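Local coordinates for protein putative glycoside hydrolase (Bacteroides ovatus, PDB 4ONZ) that is a putative glycoside hydrolase with a five-bladed beta-propeller fold, its precise activity left open, at residues P26-Q31 and V65-E70; I209-S214 and Y221-E226; Y335-C340 and V345-C350. All coordinates share one frame; numbering follows the deposited sequence.

Following the chain from the N terminus, contact 1 comes first: the loop segment 26-31 meets strand 62-70 of the first four-stranded sheet, closing a loop of 33 residues that is about three-fifths strand. Contact 2 closes a short loop of six residues between segments 209-214 and 221-226, and contact 3 a short connection of four residues between segments 335-340 and 345-350. The three follow one another in series, so none nests in or crosses another. In space, however, contacts 1 and 3 touch, since the N-terminal segment joins the edge of the last sheet, consistent with closure of the propeller. Contact 2 lies on the other side of the chain's centre, its centre about 29 Å from that of contact 3.

Contact 1. Residues P26-Q31 and V65-E70; sequences PVISPQ and VLYRAE
Over one face of the Tyr67 ring sits the CG2 methyl of Ile28, 4.0 Å from the ring centroid and only 1° off the normal, a well-centred CH-pi contact. The other branch of Ile28 runs past the ring: its CD1 lies 3.7 Å from Tyr67 CD1 and also reaches Val65, where it meets CG1 at 3.8 Å. With CG2 anti to the backbone N and CG1 beside that N, chi1 (-55°) sets CG2 over the aromatic face, and the extended chi2 (175°) carries CD1 to where it touches both Tyr67 and Val65. The side chains of Ile28 and Val65 slide past each other in opposite directions, so that they meet through their methyl groups. All three residues are buried, and everything that crosses this contact is apolar. The polar end of Tyr67 is served elsewhere, its OH hydrogen-bonding to Glu47 OE1 and Arg97 NE. Strand 62-70 runs between strands 50-59 and 82-89, and Ile28 also touches Ala87 of the latter. Segment 26-31 in turn hydrogen-bonds to strand 344-350 of the last sheet, where Val27 and Ile28 both face Val345 in a classic beta bulge.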
loop_
_atom_site.group_PDB
_atom_site.type_symbol
_atom_site.label_atom_id
_atom_site.label_comp_id
_atom_site.label_asym_id
_atom_site.label_seq_id
_atom_site.Cartn_x
_atom_site.Cartn_y
_atom_site.Cartn_z
ATOM N N PRO A 26 3.422 -18.646 2.170
ATOM C CA PRO A 26 3.212 -17.442 1.349
ATOM C C PRO A 26 2.644 -17.751 -0.039
ATOM O O PRO A 26 2.884 -18.834 -0.580
ATOM C CB PRO A 26 4.624 -16.857 1.219
ATOM C CG PRO A 26 5.526 -18.034 1.349
ATOM C CD PRO A 26 4.853 -18.976 2.306
ATOM N N VAL A 27 1.897 -16.806 -0.604
ATOM C CA VAL A 27 1.292 -16.985 -1.930
ATOM C C VAL A 27 2.195 -16.524 -3.094
ATOM O O VAL A 27 1.991 -16.950 -4.224
ATOM C CB VAL A 27 -0.117 -16.342 -2.032
ATOM C CG1 VAL A 27 -1.091 -17.063 -1.105
ATOM C CG2 VAL A 27 -0.101 -14.854 -1.731
ATOM N N ILE A 28 3.171 -15.653 -2.823
ATOM C CA ILE A 28 4.134 -15.195 -3.835
ATOM C C ILE A 28 5.523 -15.170 -3.198
ATOM O O ILE A 28 5.734 -14.508 -2.187
ATOM C CB ILE A 28 3.821 -13.781 -4.394
ATOM C CG1 ILE A 28 2.391 -13.697 -4.940
ATOM C CG2 ILE A 28 4.812 -13.404 -5.495
ATOM C CD1 ILE A 28 1.991 -12.312 -5.401
ATOM N N SER A 29 6.456 -15.892 -3.811
ATOM C CA SER A 29 7.835 -15.998 -3.336
ATOM C C SER A 29 8.804 -15.685 -4.480
ATOM O O SER A 29 8.425 -15.767 -5.648
ATOM C CB SER A 29 8.096 -17.412 -2.811
ATOM O OG SER A 29 7.289 -17.689 -1.675
ATOM N N PRO A 30 10.053 -15.320 -4.144
ATOM C CA PRO A 30 11.029 -14.994 -5.183
ATOM C C PRO A 30 11.386 -16.169 -6.094
ATOM O O PRO A 30 11.265 -17.338 -5.696
ATOM C CB PRO A 30 12.258 -14.483 -4.394
ATOM C CG PRO A 30 12.002 -14.814 -2.965
ATOM C CD PRO A 30 10.520 -14.936 -2.800
ATOM N N GLN A 31 11.806 -15.828 -7.310
ATOM C CA GLN A 31 12.172 -16.779 -8.354
ATOM C C GLN A 31 13.298 -16.170 -9.182
ATOM O O GLN A 31 13.413 -14.950 -9.241
ATOM C CB GLN A 31 10.996 -16.992 -9.302
ATOM C CG GLN A 31 9.731 -17.541 -8.681
ATOM C CD GLN A 31 8.609 -17.657 -9.693
ATOM O OE1 GLN A 31 8.617 -16.999 -10.735
ATOM N NE2 GLN A 31 7.634 -18.491 -9.388
ATOM N N VAL A 65 -2.728 -9.161 -7.903
ATOM C CA VAL A 65 -1.772 -8.711 -6.911
ATOM C C VAL A 65 -0.578 -8.158 -7.669
ATOM O O VAL A 65 -0.028 -8.821 -8.550
ATOM C CB VAL A 65 -1.348 -9.850 -5.958
ATOM C CG1 VAL A 65 -0.366 -9.344 -4.924
ATOM C CG2 VAL A 65 -2.573 -10.461 -5.286
ATOM N N LEU A 66 -0.211 -6.924 -7.335
ATOM C CA LEU A 66 0.895 -6.209 -7.961
ATOM C C LEU A 66 1.971 -6.076 -6.876
ATOM O O LEU A 66 1.878 -5.251 -5.975
ATOM C CB LEU A 66 0.398 -4.855 -8.470
ATOM C CG LEU A 66 -0.629 -5.005 -9.609
ATOM C CD1 LEU A 66 -1.558 -3.809 -9.748
ATOM C CD2 LEU A 66 0.071 -5.299 -10.930
ATOM N N TYR A 67 2.985 -6.917 -6.966
ATOM C CA TYR A 67 3.986 -7.010 -5.918
ATOM C C TYR A 67 5.308 -6.320 -6.186
ATOM O O TYR A 67 5.791 -6.304 -7.303
ATOM C CB TYR A 67 4.250 -8.485 -5.596
ATOM C CG TYR A 67 4.682 -9.362 -6.766
ATOM C CD1 TYR A 67 3.745 -9.947 -7.606
ATOM C CD2 TYR A 67 6.019 -9.651 -6.998
ATOM C CE1 TYR A 67 4.127 -10.771 -8.665
ATOM C CE2 TYR A 67 6.405 -10.486 -8.040
ATOM C CZ TYR A 67 5.457 -11.048 -8.868
ATOM O OH TYR A 67 5.846 -11.863 -9.919
ATOM N N ARG A 68 5.887 -5.743 -5.133
ATOM C CA ARG A 68 7.229 -5.220 -5.210
ATOM C C ARG A 68 8.210 -6.386 -5.338
ATOM O O ARG A 68 8.142 -7.339 -4.562
ATOM C CB ARG A 68 7.586 -4.433 -3.952
ATOM C CG ARG A 68 8.997 -3.883 -4.001
ATOM C CD ARG A 68 9.269 -3.030 -2.786
ATOM N NE ARG A 68 10.669 -2.655 -2.637
ATOM C CZ ARG A 68 11.136 -1.970 -1.594
ATOM N NH1 ARG A 68 10.311 -1.570 -0.646
ATOM N NH2 ARG A 68 12.426 -1.668 -1.501
ATOM N N ALA A 69 9.121 -6.301 -6.303
ATOM C CA ALA A 69 10.127 -7.332 -6.518
ATOM C C ALA A 69 11.500 -6.703 -6.556
ATOM O O ALA A 69 11.673 -5.651 -7.180
ATOM C CB ALA A 69 9.863 -8.047 -7.832
ATOM N N GLU A 70 12.471 -7.340 -5.898
ATOM C CA GLU A 70 13.854 -6.866 -5.926
ATOM C C GLU A 70 14.795 -7.891 -6.543
ATOM O O GLU A 70 14.656 -9.102 -6.319
ATOM C CB GLU A 70 14.357 -6.493 -4.533
ATOM C CG GLU A 70 13.678 -5.266 -3.955
ATOM C CD GLU A 70 14.328 -4.773 -2.677
ATOM O OE1 GLU A 70 14.791 -5.600 -1.859
ATOM O OE2 GLU A 70 14.368 -3.544 -2.488
#

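Contact 2. Residues I209-S214 and Y221-E226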
loop_
_atom_site.group_PDB
_atom_site.type_symbol
_atom_site.label_atom_id
_atom_site.label_comp_id
_atom_site.label_asym_id
_atom_site.label_seq_id
_atom_site.Cartn_x
_atom_site.Cartn_y
_atom_site.Cartn_z
ATOM N N ILE A 209 0.584 10.348 9.459
ATOM C CA ILE A 209 -0.454 10.212 8.457
ATOM C C ILE A 209 -0.892 11.626 8.088
ATOM O O ILE A 209 -1.370 12.385 8.938
ATOM C CB ILE A 209 -1.670 9.418 8.956
ATOM C CG1 ILE A 209 -1.270 8.005 9.402
ATOM C CG2 ILE A 209 -2.759 9.373 7.880
ATOM C CD1 ILE A 209 -0.784 7.086 8.309
ATOM N N TYR A 210 -0.706 11.957 6.816
ATOM C CA TYR A 210 -1.107 13.222 6.241
ATOM C C TYR A 210 -2.249 12.972 5.267
ATOM O O TYR A 210 -2.713 11.837 5.115
ATOM C CB TYR A 210 0.041 13.835 5.451
ATOM C CG TYR A 210 1.332 14.026 6.210
ATOM C CD1 TYR A 210 1.524 15.136 7.010
ATOM C CD2 TYR A 210 2.382 13.128 6.078
ATOM C CE1 TYR A 210 2.710 15.337 7.690
ATOM C CE2 TYR A 210 3.578 13.327 6.754
ATOM C CZ TYR A 210 3.734 14.440 7.555
ATOM O OH TYR A 210 4.918 14.658 8.243
ATOM N N ALA A 211 -2.676 14.033 4.588
ATOM C CA ALA A 211 -3.729 13.949 3.599
ATOM C C ALA A 211 -3.398 14.805 2.383
ATOM O O ALA A 211 -2.527 15.683 2.434
ATOM C CB ALA A 211 -5.058 14.367 4.196
ATOM N N ALA A 212 -4.052 14.499 1.274
ATOM C CA ALA A 212 -3.902 15.273 0.050
ATOM C C ALA A 212 -5.176 15.159 -0.765
ATOM O O ALA A 212 -5.879 14.155 -0.675
ATOM C CB ALA A 212 -2.719 14.795 -0.758
ATOM N N THR A 213 -5.472 16.201 -1.543
ATOM C CA THR A 213 -6.646 16.212 -2.398
ATOM C C THR A 213 -6.204 16.332 -3.860
ATOM O O THR A 213 -5.066 16.710 -4.135
ATOM C CB THR A 213 -7.589 17.365 -2.021
ATOM O OG1 THR A 213 -6.940 18.610 -2.273
ATOM C CG2 THR A 213 -7.990 17.286 -0.547
ATOM N N SER A 214 -7.103 16.014 -4.785
ATOM C CA SER A 214 -6.803 16.094 -6.217
ATOM C C SER A 214 -8.058 16.214 -7.073
ATOM O O SER A 214 -9.097 15.656 -6.738
ATOM C CB SER A 214 -6.034 14.833 -6.651
ATOM O OG SER A 214 -5.726 14.830 -8.046
ATOM N N TYR A 221 -2.449 17.595 -3.891
ATOM C CA TYR A 221 -2.214 18.798 -3.091
ATOM C C TYR A 221 -2.223 18.456 -1.605
ATOM O O TYR A 221 -3.288 18.237 -1.038
ATOM C CB TYR A 221 -3.293 19.845 -3.424
ATOM C CG TYR A 221 -3.117 20.389 -4.824
ATOM C CD1 TYR A 221 -3.478 19.633 -5.929
ATOM C CD2 TYR A 221 -2.543 21.638 -5.041
ATOM C CE1 TYR A 221 -3.283 20.108 -7.213
ATOM C CE2 TYR A 221 -2.351 22.125 -6.321
ATOM C CZ TYR A 221 -2.729 21.357 -7.404
ATOM O OH TYR A 221 -2.540 21.819 -8.688
ATOM N N PRO A 222 -1.031 18.403 -0.973
ATOM C CA PRO A 222 -0.972 18.056 0.439
ATOM C C PRO A 222 -1.763 19.055 1.277
ATOM O O PRO A 222 -1.764 20.258 0.979
ATOM C CB PRO A 222 0.516 18.116 0.759
ATOM C CG PRO A 222 1.204 17.882 -0.548
ATOM C CD PRO A 222 0.311 18.503 -1.578
ATOM N N VAL A 223 -2.443 18.567 2.304
ATOM C CA VAL A 223 -3.254 19.438 3.138
ATOM C C VAL A 223 -2.345 20.119 4.146
ATOM O O VAL A 223 -1.576 19.456 4.851
ATOM C CB VAL A 223 -4.405 18.688 3.831
ATOM C CG1 VAL A 223 -5.233 19.640 4.696
ATOM C CG2 VAL A 223 -5.296 18.029 2.786
ATOM N N LEU A 224 -2.445 21.448 4.183
ATOM C CA LEU A 224 -1.636 22.301 5.046
ATOM C C LEU A 224 -2.461 22.860 6.200
ATOM O O LEU A 224 -3.663 23.077 6.054
ATOM C CB LEU A 224 -1.088 23.471 4.230
ATOM C CG LEU A 224 -0.238 23.100 3.015
ATOM C CD1 LEU A 224 0.139 24.340 2.222
ATOM C CD2 LEU A 224 1.005 22.341 3.438
ATOM N N ASP A 225 -1.810 23.088 7.337
ATOM C CA ASP A 225 -2.484 23.642 8.523
ATOM C C ASP A 225 -2.321 25.178 8.569
ATOM O O ASP A 225 -1.775 25.784 7.635
ATOM C CB ASP A 225 -1.977 22.966 9.812
ATOM C CG ASP A 225 -0.505 23.264 10.118
ATOM O OD1 ASP A 225 0.064 24.238 9.569
ATOM O OD2 ASP A 225 0.080 22.516 10.925
ATOM N N GLU A 226 -2.816 25.794 9.640
ATOM C CA GLU A 226 -2.744 27.257 9.840
ATOM C C GLU A 226 -1.308 27.826 9.859
ATOM O O GLU A 226 -1.106 29.027 9.617
ATOM C CB GLU A 226 -3.477 27.659 11.131
ATOM C CG GLU A 226 -2.795 27.221 12.429
ATOM C CD GLU A 226 -2.710 25.710 12.613
ATOM O OE1 GLU A 226 -3.585 24.978 12.094
ATOM O OE2 GLU A 226 -1.771 25.248 13.297
HETATM O O HOH W 1 -1.875 16.748 5.467
HETATM O O HOH W 2 -5.284 20.109 -0.611
#
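Strands 210-214 and 221-222 form an antiparallel beta hairpin, in which Thr213 and Tyr221 make the hydrogen-bonded pair and Ala212 and Pro222 the non-hydrogen-bonded one. Three backbone bonds hold it. Thr213 and Tyr221 exchange two, Tyr221 N giving the shorter, 2.8 Å to Thr213 O. The third runs from Val223 N to Ala211 O at 2.9 Å. Weaker CA-H...O contacts fill in around Pro222, which has no N-H to give: its CA approaches Ala211 O, and Ala212 CA lies 3.2 Å from Tyr221 O. Apolar contact is slight, with Ala211 CB against Val223 CG2, the valine branch that lies beside its own backbone N. Thr213 and Tyr221 project from the same face of the sheet, their side chains crossing at about a right angle, and the Tyr221 ring presents its edge to Thr213 O. Strand 200-204 flanks the hairpin on the far side of strand 210-214, and helix 167-170 packs on Tyr221 and Pro222. Two waters also bridge the segments. One accepts from Ala211 N and can donate to Val223 O; the other joins Tyr221 O to Thr213 OG1, 2.8 Å from each.

Contact 3. Residues Y335-C340 and V345-C350; sequences YLYYGC and VAVAVC
The strand segments 335-340 and 345-350 form an antiparallel beta hairpin in the last sheet of the propeller, their axes 4.7 Å apart at closest approach and their directions 157° apart, with Leu336-Ala348 and Tyr338-Ala346 as hydrogen-bonded pairs of two backbone bonds each. Tyrosines are set against small residues and valines of the partner strand. On one face Tyr335 and Tyr337 lie alongside valines and point the same way: Val349 CG1 stands over the face of the Tyr335 ring, offset toward its rim, and Val347 CG2 lies over the Tyr337 ring face, a CH-pi contact, 3.4 Å from Tyr337 CE1. This face meets strand 62-70 through Ile63, Val65 and Tyr67. On the other face Tyr338 has CG between its backbone N and carbonyl carbon (chi1 60°), which carries the ring across to Ala346. The Ala346 methyl lies over one ring face, 3.4 Å from Tyr338 CZ, while Leu336 O is in the ring plane at the edge. Tyr338 OH hydrogen-bonds to Glu312 OE2, and Tyr337 OH to the carbonyl O of Gly92. At the turn end, Cys340 SG touches the same alanine, 3.9 Å from Ala346 CB.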
loop_
_atom_site.group_PDB
_atom_site.type_symbol
_atom_site.label_atom_id
_atom_site.label_comp_id
_atom_site.label_asym_id
_atom_site.label_seq_id
_atom_site.Cartn_x
_atom_site.Cartn_y
_atom_site.Cartn_z
ATOM N N TYR A 335 -10.101 -9.761 1.220
ATOM C CA TYR A 335 -8.781 -10.378 1.185
ATOM C C TYR A 335 -7.723 -9.306 1.432
ATOM O O TYR A 335 -7.639 -8.313 0.693
ATOM C CB TYR A 335 -8.528 -11.036 -0.169
ATOM C CG TYR A 335 -9.416 -12.234 -0.450
ATOM C CD1 TYR A 335 -10.748 -12.062 -0.803
ATOM C CD2 TYR A 335 -8.916 -13.534 -0.384
ATOM C CE1 TYR A 335 -11.571 -13.144 -1.048
ATOM C CE2 TYR A 335 -9.736 -14.628 -0.635
ATOM C CZ TYR A 335 -11.061 -14.423 -0.967
ATOM O OH TYR A 335 -11.888 -15.499 -1.219
ATOM N N LEU A 336 -6.902 -9.545 2.449
ATOM C CA LEU A 336 -5.820 -8.652 2.857
ATOM C C LEU A 336 -4.495 -9.237 2.359
ATOM O O LEU A 336 -4.176 -10.385 2.680
ATOM C CB LEU A 336 -5.811 -8.605 4.385
ATOM C CG LEU A 336 -5.128 -7.454 5.097
ATOM C CD1 LEU A 336 -5.813 -6.155 4.707
ATOM C CD2 LEU A 336 -5.218 -7.681 6.592
ATOM N N TYR A 337 -3.723 -8.455 1.606
ATOM C CA TYR A 337 -2.432 -8.893 1.086
ATOM C C TYR A 337 -1.342 -8.096 1.753
ATOM O O TYR A 337 -1.419 -6.865 1.848
ATOM C CB TYR A 337 -2.368 -8.769 -0.437
ATOM C CG TYR A 337 -3.281 -9.743 -1.103
ATOM C CD1 TYR A 337 -2.875 -11.048 -1.318
ATOM C CD2 TYR A 337 -4.580 -9.385 -1.461
ATOM C CE1 TYR A 337 -3.727 -11.970 -1.898
ATOM C CE2 TYR A 337 -5.427 -10.293 -2.043
ATOM C CZ TYR A 337 -4.993 -11.585 -2.261
ATOM O OH TYR A 337 -5.834 -12.514 -2.812
ATOM N N TYR A 338 -0.326 -8.801 2.213
ATOM C CA TYR A 338 0.741 -8.172 2.976
ATOM C C TYR A 338 2.086 -8.780 2.720
ATOM O O TYR A 338 2.187 -9.937 2.289
ATOM C CB TYR A 338 0.419 -8.264 4.468
ATOM C CG TYR A 338 0.260 -9.668 5.071
ATOM C CD1 TYR A 338 -0.939 -10.395 4.944
ATOM C CD2 TYR A 338 1.264 -10.216 5.857
ATOM C CE1 TYR A 338 -1.081 -11.654 5.534
ATOM C CE2 TYR A 338 1.127 -11.464 6.443
ATOM C CZ TYR A 338 -0.038 -12.179 6.288
ATOM O OH TYR A 338 -0.130 -13.417 6.899
ATOM N N GLY A 339 3.113 -7.965 2.951
ATOM C CA GLY A 339 4.476 -8.404 2.870
ATOM C C GLY A 339 4.738 -9.100 4.190
ATOM O O GLY A 339 4.359 -8.592 5.258
ATOM N N CYS A 340 5.335 -10.282 4.115
ATOM C CA CYS A 340 5.665 -11.041 5.306
ATOM C C CYS A 340 7.178 -11.245 5.329
ATOM O O CYS A 340 7.786 -11.632 4.324
ATOM C CB CYS A 340 4.855 -12.357 5.370
ATOM S SG CYS A 340 5.083 -13.504 4.005
ATOM N N VAL A 345 4.874 -12.553 -0.158
ATOM C CA VAL A 345 3.508 -12.029 -0.080
ATOM C C VAL A 345 2.614 -13.086 0.547
ATOM O O VAL A 345 2.689 -14.272 0.199
ATOM C CB VAL A 345 2.925 -11.630 -1.445
ATOM C CG1 VAL A 345 1.457 -11.213 -1.314
ATOM C CG2 VAL A 345 3.735 -10.505 -2.081
ATOM N N ALA A 346 1.786 -12.648 1.492
ATOM C CA ALA A 346 0.835 -13.525 2.160
ATOM C C ALA A 346 -0.562 -12.926 2.112
ATOM O O ALA A 346 -0.742 -11.732 1.825
ATOM C CB ALA A 346 1.256 -13.795 3.596
ATOM N N VAL A 347 -1.545 -13.768 2.413
ATOM C CA VAL A 347 -2.942 -13.366 2.378
ATOM C C VAL A 347 -3.676 -13.784 3.652
ATOM O O VAL A 347 -3.359 -14.821 4.257
ATOM C CB VAL A 347 -3.658 -13.968 1.135
ATOM C CG1 VAL A 347 -3.766 -15.486 1.236
ATOM C CG2 VAL A 347 -5.041 -13.365 0.948
ATOM N N ALA A 348 -4.636 -12.956 4.062
ATOM C CA ALA A 348 -5.532 -13.249 5.192
ATOM C C ALA A 348 -6.915 -12.807 4.735
ATOM O O ALA A 348 -7.048 -11.866 3.941
ATOM C CB ALA A 348 -5.106 -12.538 6.469
ATOM N N VAL A 349 -7.942 -13.477 5.234
ATOM C CA VAL A 349 -9.303 -13.298 4.718
ATOM C C VAL A 349 -10.329 -13.018 5.810
ATOM O O VAL A 349 -10.275 -13.618 6.877
ATOM C CB VAL A 349 -9.723 -14.587 3.971
ATOM C CG1 VAL A 349 -11.076 -14.416 3.286
ATOM C CG2 VAL A 349 -8.644 -14.982 2.965
ATOM N N CYS A 350 -11.260 -12.109 5.516
ATOM C CA CYS A 350 -12.338 -11.719 6.424
ATOM C C CYS A 350 -13.692 -11.956 5.758
ATOM O O CYS A 350 -13.938 -11.482 4.646
ATOM C CB CYS A 350 -12.202 -10.247 6.789
ATOM S SG CYS A 350 -13.507 -9.563 7.837
#